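Long-range contact in protein Niban 2 (Homo sapiens, PDB 7CTP), which may suppress apoptosis and may promote melanoma cell invasion, as a PH-domain-containing member of the Niban family: residues Pro53-Asp65 / Glu438-Leu450. Sequence-based numbering, arbitrary orientation.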
loop_
_atom_site.group_PDB
_atom_site.type_symbol
_atom_site.label_atom_id
_atom_site.label_comp_id
_atom_site.label_asym_id
_atom_site.label_seq_id
_atom_site.Cartn_x
_atom_site.Cartn_y
_atom_site.Cartn_z
ATOM N N PRO A 53 11.137 13.444 13.500
ATOM C CA PRO A 53 12.116 13.224 14.571
ATOM C C PRO A 53 12.591 11.779 14.579
ATOM O O PRO A 53 11.948 10.880 14.029
ATOM C CB PRO A 53 11.339 13.563 15.849
ATOM C CG PRO A 53 9.901 13.431 15.471
ATOM C CD PRO A 53 9.813 13.821 14.024
ATOM N N GLN A 54 13.747 11.566 15.202
ATOM C CA GLN A 54 14.290 10.220 15.313
ATOM C C GLN A 54 13.393 9.372 16.205
ATOM O O GLN A 54 12.824 9.858 17.187
ATOM C CB GLN A 54 15.713 10.251 15.868
ATOM C CG GLN A 54 16.394 8.886 15.888
ATOM C CD GLN A 54 17.889 8.964 15.637
ATOM O OE1 GLN A 54 18.339 9.038 14.491
ATOM N NE2 GLN A 54 18.669 8.933 16.714
ATOM N N ALA A 55 13.247 8.104 15.834
ATOM C CA ALA A 55 12.456 7.186 16.633
ATOM C C ALA A 55 13.231 6.768 17.879
ATOM O O ALA A 55 14.453 6.922 17.968
ATOM C CB ALA A 55 12.070 5.955 15.817
ATOM N N GLN A 56 12.494 6.240 18.858
ATOM C CA GLN A 56 13.120 5.703 20.060
ATOM C C GLN A 56 13.587 4.273 19.842
ATOM O O GLN A 56 14.662 3.887 20.315
ATOM C CB GLN A 56 12.149 5.776 21.235
ATOM C CG GLN A 56 11.628 7.164 21.500
ATOM C CD GLN A 56 12.302 7.824 22.671
ATOM O OE1 GLN A 56 13.473 7.575 22.945
ATOM N NE2 GLN A 56 11.562 8.673 23.381
ATOM N N LEU A 57 12.792 3.475 19.131
ATOM C CA LEU A 57 13.231 2.134 18.777
ATOM C C LEU A 57 14.285 2.209 17.682
ATOM O O LEU A 57 14.343 3.170 16.906
ATOM C CB LEU A 57 12.047 1.276 18.309
ATOM C CG LEU A 57 11.012 0.869 19.364
ATOM C CD1 LEU A 57 9.794 0.206 18.723
ATOM C CD2 LEU A 57 11.644 -0.073 20.372
ATOM N N LEU A 58 15.138 1.196 17.641
ATOM C CA LEU A 58 16.080 1.057 16.546
ATOM C C LEU A 58 15.388 0.388 15.366
ATOM O O LEU A 58 14.400 -0.333 15.532
ATOM C CB LEU A 58 17.290 0.234 16.977
ATOM C CG LEU A 58 18.011 0.755 18.216
ATOM C CD1 LEU A 58 19.202 -0.122 18.519
ATOM C CD2 LEU A 58 18.433 2.204 18.014
ATOM N N TRP A 59 15.907 0.643 14.170
ATOM C CA TRP A 59 15.396 0.051 12.941
ATOM C C TRP A 59 16.460 -0.869 12.352
ATOM O O TRP A 59 17.635 -0.497 12.272
ATOM C CB TRP A 59 15.001 1.130 11.923
ATOM C CG TRP A 59 13.976 2.142 12.416
ATOM C CD1 TRP A 59 13.265 2.099 13.585
ATOM C CD2 TRP A 59 13.549 3.335 11.734
ATOM N NE1 TRP A 59 12.429 3.191 13.675
ATOM C CE2 TRP A 59 12.584 3.964 12.552
ATOM C CE3 TRP A 59 13.891 3.933 10.514
ATOM C CZ2 TRP A 59 11.957 5.160 12.189
ATOM C CZ3 TRP A 59 13.267 5.122 10.158
ATOM C CH2 TRP A 59 12.311 5.721 10.992
ATOM N N ARG A 60 16.041 -2.069 11.962
ATOM C CA ARG A 60 16.933 -3.046 11.354
ATOM C C ARG A 60 17.546 -2.474 10.080
ATOM O O ARG A 60 16.850 -1.869 9.261
ATOM C CB ARG A 60 16.132 -4.315 11.068
ATOM C CG ARG A 60 16.888 -5.482 10.530
ATOM C CD ARG A 60 15.899 -6.570 10.116
ATOM N NE ARG A 60 15.043 -6.974 11.235
ATOM C CZ ARG A 60 15.456 -7.715 12.258
ATOM N NH1 ARG A 60 16.708 -8.159 12.300
ATOM N NH2 ARG A 60 14.614 -8.027 13.241
ATOM N N LYS A 61 18.861 -2.636 9.926
ATOM C CA LYS A 61 19.578 -2.011 8.817
ATOM C C LYS A 61 19.859 -2.967 7.664
ATOM O O LYS A 61 19.962 -2.523 6.515
ATOM C CB LYS A 61 20.891 -1.404 9.330
ATOM C CG LYS A 61 20.676 -0.343 10.418
ATOM C CD LYS A 61 21.927 0.483 10.686
ATOM C CE LYS A 61 21.584 1.916 11.081
ATOM N NZ LYS A 61 20.135 2.102 11.359
ATOM N N VAL A 62 19.980 -4.260 7.940
ATOM C CA VAL A 62 20.159 -5.286 6.917
ATOM C C VAL A 62 18.947 -6.202 7.014
ATOM O O VAL A 62 18.469 -6.451 8.130
ATOM C CB VAL A 62 21.471 -6.062 7.131
ATOM C CG1 VAL A 62 21.580 -6.513 8.585
ATOM C CG2 VAL A 62 21.553 -7.274 6.206
ATOM N N PRO A 63 18.410 -6.718 5.904
ATOM C CA PRO A 63 17.281 -7.648 6.009
ATOM C C PRO A 63 17.664 -8.906 6.772
ATOM O O PRO A 63 18.836 -9.273 6.888
ATOM C CB PRO A 63 16.942 -7.974 4.545
ATOM C CG PRO A 63 17.476 -6.829 3.773
ATOM C CD PRO A 63 18.718 -6.396 4.498
ATOM N N LEU A 64 16.644 -9.564 7.310
ATOM C CA LEU A 64 16.850 -10.882 7.883
ATOM C C LEU A 64 17.422 -11.809 6.824
ATOM O O LEU A 64 17.207 -11.619 5.622
ATOM C CB LEU A 64 15.530 -11.438 8.415
ATOM C CG LEU A 64 14.960 -10.686 9.613
ATOM C CD1 LEU A 64 13.440 -10.898 9.715
ATOM C CD2 LEU A 64 15.661 -11.121 10.904
ATOM N N ASP A 65 18.178 -12.808 7.274
ATOM C CA ASP A 65 18.612 -13.866 6.367
ATOM C C ASP A 65 17.404 -14.428 5.633
ATOM O O ASP A 65 16.328 -14.591 6.214
ATOM C CB ASP A 65 19.323 -14.981 7.137
ATOM C CG ASP A 65 20.693 -14.566 7.631
ATOM O OD1 ASP A 65 21.182 -13.493 7.221
ATOM O OD2 ASP A 65 21.279 -15.328 8.428
ATOM N N GLU A 438 6.031 -3.102 10.971
ATOM C CA GLU A 438 7.238 -2.306 11.177
ATOM C C GLU A 438 7.543 -2.157 12.660
ATOM O O GLU A 438 8.684 -2.351 13.095
ATOM C CB GLU A 438 7.073 -0.936 10.517
ATOM C CG GLU A 438 7.034 -1.004 8.998
ATOM C CD GLU A 438 6.547 0.283 8.353
ATOM O OE1 GLU A 438 6.780 0.447 7.137
ATOM O OE2 GLU A 438 5.925 1.116 9.047
ATOM N N GLN A 439 6.531 -1.820 13.458
ATOM C CA GLN A 439 6.790 -1.563 14.875
ATOM C C GLN A 439 7.154 -2.844 15.615
ATOM O O GLN A 439 7.963 -2.815 16.553
ATOM C CB GLN A 439 5.595 -0.875 15.517
ATOM C CG GLN A 439 5.402 0.558 15.036
ATOM C CD GLN A 439 6.710 1.335 14.972
ATOM O OE1 GLN A 439 7.386 1.516 15.984
ATOM N NE2 GLN A 439 7.067 1.801 13.780
ATOM N N MET A 440 6.589 -3.982 15.201
ATOM C CA MET A 440 7.011 -5.251 15.788
ATOM C C MET A 440 8.456 -5.568 15.419
ATOM O O MET A 440 9.246 -5.982 16.277
ATOM C CB MET A 440 6.085 -6.380 15.349
ATOM C CG MET A 440 6.505 -7.755 15.852
ATOM S SD MET A 440 6.323 -7.902 17.645
ATOM C CE MET A 440 4.704 -8.652 17.713
ATOM N N ASP A 441 8.825 -5.370 14.149
ATOM C CA ASP A 441 10.204 -5.630 13.746
ATOM C C ASP A 441 11.165 -4.715 14.488
ATOM O O ASP A 441 12.243 -5.149 14.913
ATOM C CB ASP A 441 10.369 -5.459 12.237
ATOM C CG ASP A 441 11.677 -6.051 11.718
ATOM O OD1 ASP A 441 11.980 -7.224 12.036
ATOM O OD2 ASP A 441 12.394 -5.346 10.968
ATOM N N ASN A 442 10.790 -3.451 14.661
ATOM C CA ASN A 442 11.656 -2.539 15.405
ATOM C C ASN A 442 11.799 -2.987 16.855
ATOM O O ASN A 442 12.882 -2.877 17.441
ATOM C CB ASN A 442 11.118 -1.113 15.338
ATOM C CG ASN A 442 11.145 -0.538 13.923
ATOM O OD1 ASN A 442 11.720 -1.133 13.006
ATOM N ND2 ASN A 442 10.522 0.619 13.746
ATOM N N ALA A 443 10.724 -3.506 17.447
ATOM C CA ALA A 443 10.786 -3.928 18.845
ATOM C C ALA A 443 11.733 -5.107 19.021
ATOM O O ALA A 443 12.560 -5.123 19.946
ATOM C CB ALA A 443 9.385 -4.267 19.366
ATOM N N VAL A 444 11.638 -6.110 18.145
ATOM C CA VAL A 444 12.500 -7.277 18.305
ATOM C C VAL A 444 13.935 -6.947 17.913
ATOM O O VAL A 444 14.881 -7.441 18.535
ATOM C CB VAL A 444 11.951 -8.486 17.524
ATOM C CG1 VAL A 444 10.574 -8.868 18.065
ATOM C CG2 VAL A 444 11.914 -8.200 16.042
ATOM N N TYR A 445 14.130 -6.096 16.898
ATOM C CA TYR A 445 15.492 -5.685 16.552
ATOM C C TYR A 445 16.133 -4.924 17.705
ATOM O O TYR A 445 17.289 -5.173 18.071
ATOM C CB TYR A 445 15.494 -4.824 15.288
ATOM C CG TYR A 445 16.877 -4.304 14.936
ATOM C CD1 TYR A 445 17.856 -5.161 14.441
ATOM C CD2 TYR A 445 17.207 -2.968 15.116
ATOM C CE1 TYR A 445 19.118 -4.700 14.127
ATOM C CE2 TYR A 445 18.473 -2.496 14.804
ATOM C CZ TYR A 445 19.420 -3.368 14.309
ATOM O OH TYR A 445 20.687 -2.910 13.991
ATOM N N THR A 446 15.390 -3.974 18.278
ATOM C CA THR A 446 15.889 -3.224 19.425
ATOM C C THR A 446 16.191 -4.152 20.595
ATOM O O THR A 446 17.245 -4.039 21.237
ATOM C CB THR A 446 14.872 -2.162 19.838
ATOM O OG1 THR A 446 14.630 -1.275 18.737
ATOM C CG2 THR A 446 15.397 -1.364 21.021
ATOM N N PHE A 447 15.275 -5.082 20.884
ATOM C CA PHE A 447 15.491 -6.018 21.984
ATOM C C PHE A 447 16.771 -6.815 21.782
ATOM O O PHE A 447 17.573 -6.965 22.710
ATOM C CB PHE A 447 14.305 -6.974 22.140
ATOM C CG PHE A 447 14.441 -7.903 23.321
ATOM C CD1 PHE A 447 14.194 -7.444 24.608
ATOM C CD2 PHE A 447 14.850 -9.220 23.147
ATOM C CE1 PHE A 447 14.338 -8.287 25.703
ATOM C CE2 PHE A 447 14.992 -10.068 24.234
ATOM C CZ PHE A 447 14.734 -9.604 25.510
ATOM N N GLU A 448 16.976 -7.336 20.569
ATOM C CA GLU A 448 18.175 -8.120 20.290
ATOM C C GLU A 448 19.429 -7.275 20.472
ATOM O O GLU A 448 20.384 -7.687 21.144
ATOM C CB GLU A 448 18.128 -8.691 18.872
ATOM C CG GLU A 448 19.400 -9.456 18.504
ATOM C CD GLU A 448 19.314 -10.172 17.173
ATOM O OE1 GLU A 448 18.418 -9.844 16.365
ATOM O OE2 GLU A 448 20.159 -11.061 16.932
ATOM N N THR A 449 19.434 -6.076 19.885
ATOM C CA THR A 449 20.611 -5.217 19.949
ATOM C C THR A 449 20.931 -4.822 21.385
ATOM O O THR A 449 22.091 -4.879 21.814
ATOM C CB THR A 449 20.400 -3.981 19.081
ATOM O OG1 THR A 449 19.987 -4.393 17.773
ATOM C CG2 THR A 449 21.695 -3.190 18.962
ATOM N N LEU A 450 19.909 -4.429 22.149
ATOM C CA LEU A 450 20.146 -3.979 23.517
ATOM C C LEU A 450 20.507 -5.144 24.433
ATOM O O LEU A 450 21.313 -4.984 25.355
ATOM C CB LEU A 450 18.918 -3.234 24.043
ATOM C CG LEU A 450 18.602 -1.904 23.366
ATOM C CD1 LEU A 450 17.672 -1.077 24.232
ATOM C CD2 LEU A 450 19.883 -1.139 23.047
HETATM O O HOH W 1 13.303 -2.803 12.094
HETATM O O HOH W 2 15.951 -9.164 15.965
HETATM O O HOH W 3 18.537 -10.169 13.724
HETATM O O HOH W 4 20.917 -4.336 11.202
#
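Arg60 sets its CA over the centre of the Tyr445 ring, 3.6 Å from the centroid and only 3° off the normal, a CH-pi contact; Thr449 OG1 sits over the opposite face, and Leu58 CB meets the ring edge at CE2. From there the arginine side chain, CG anti to the backbone N (chi1 -176°) and bent at chi3, reaches back along the helix to form a salt bridge with Asp441. The grip is side-on: OD2 takes NE (3.1 Å) on its syn side, while OD1 accepts from both NE and NH2, the latter 3.0 Å away and above the carboxylate plane. Leu64 and Tyr445 CD1 flank the two guanidinium faces, and waters link the NH groups to Glu448. Another water accepts from Arg60 N and donates to Asp441 OD2. One turn after Asn442, Thr446 OG1 donates to Asn442 O and accepts from Leu58 N (2.8 Å). Asn442 ND2 comes obliquely to within 3.1 Å of Trp59 CD1, the amide and indole planes 16° apart; ND2 and NE1, both donors, make no hydrogen bond. Gln56 N and Leu57 N bond to Asp482 of helix 464-511. This is an irregular loop pinned across a helix: the connection from helix 10-48 to the PH domain's first strand crosses helix 422-455.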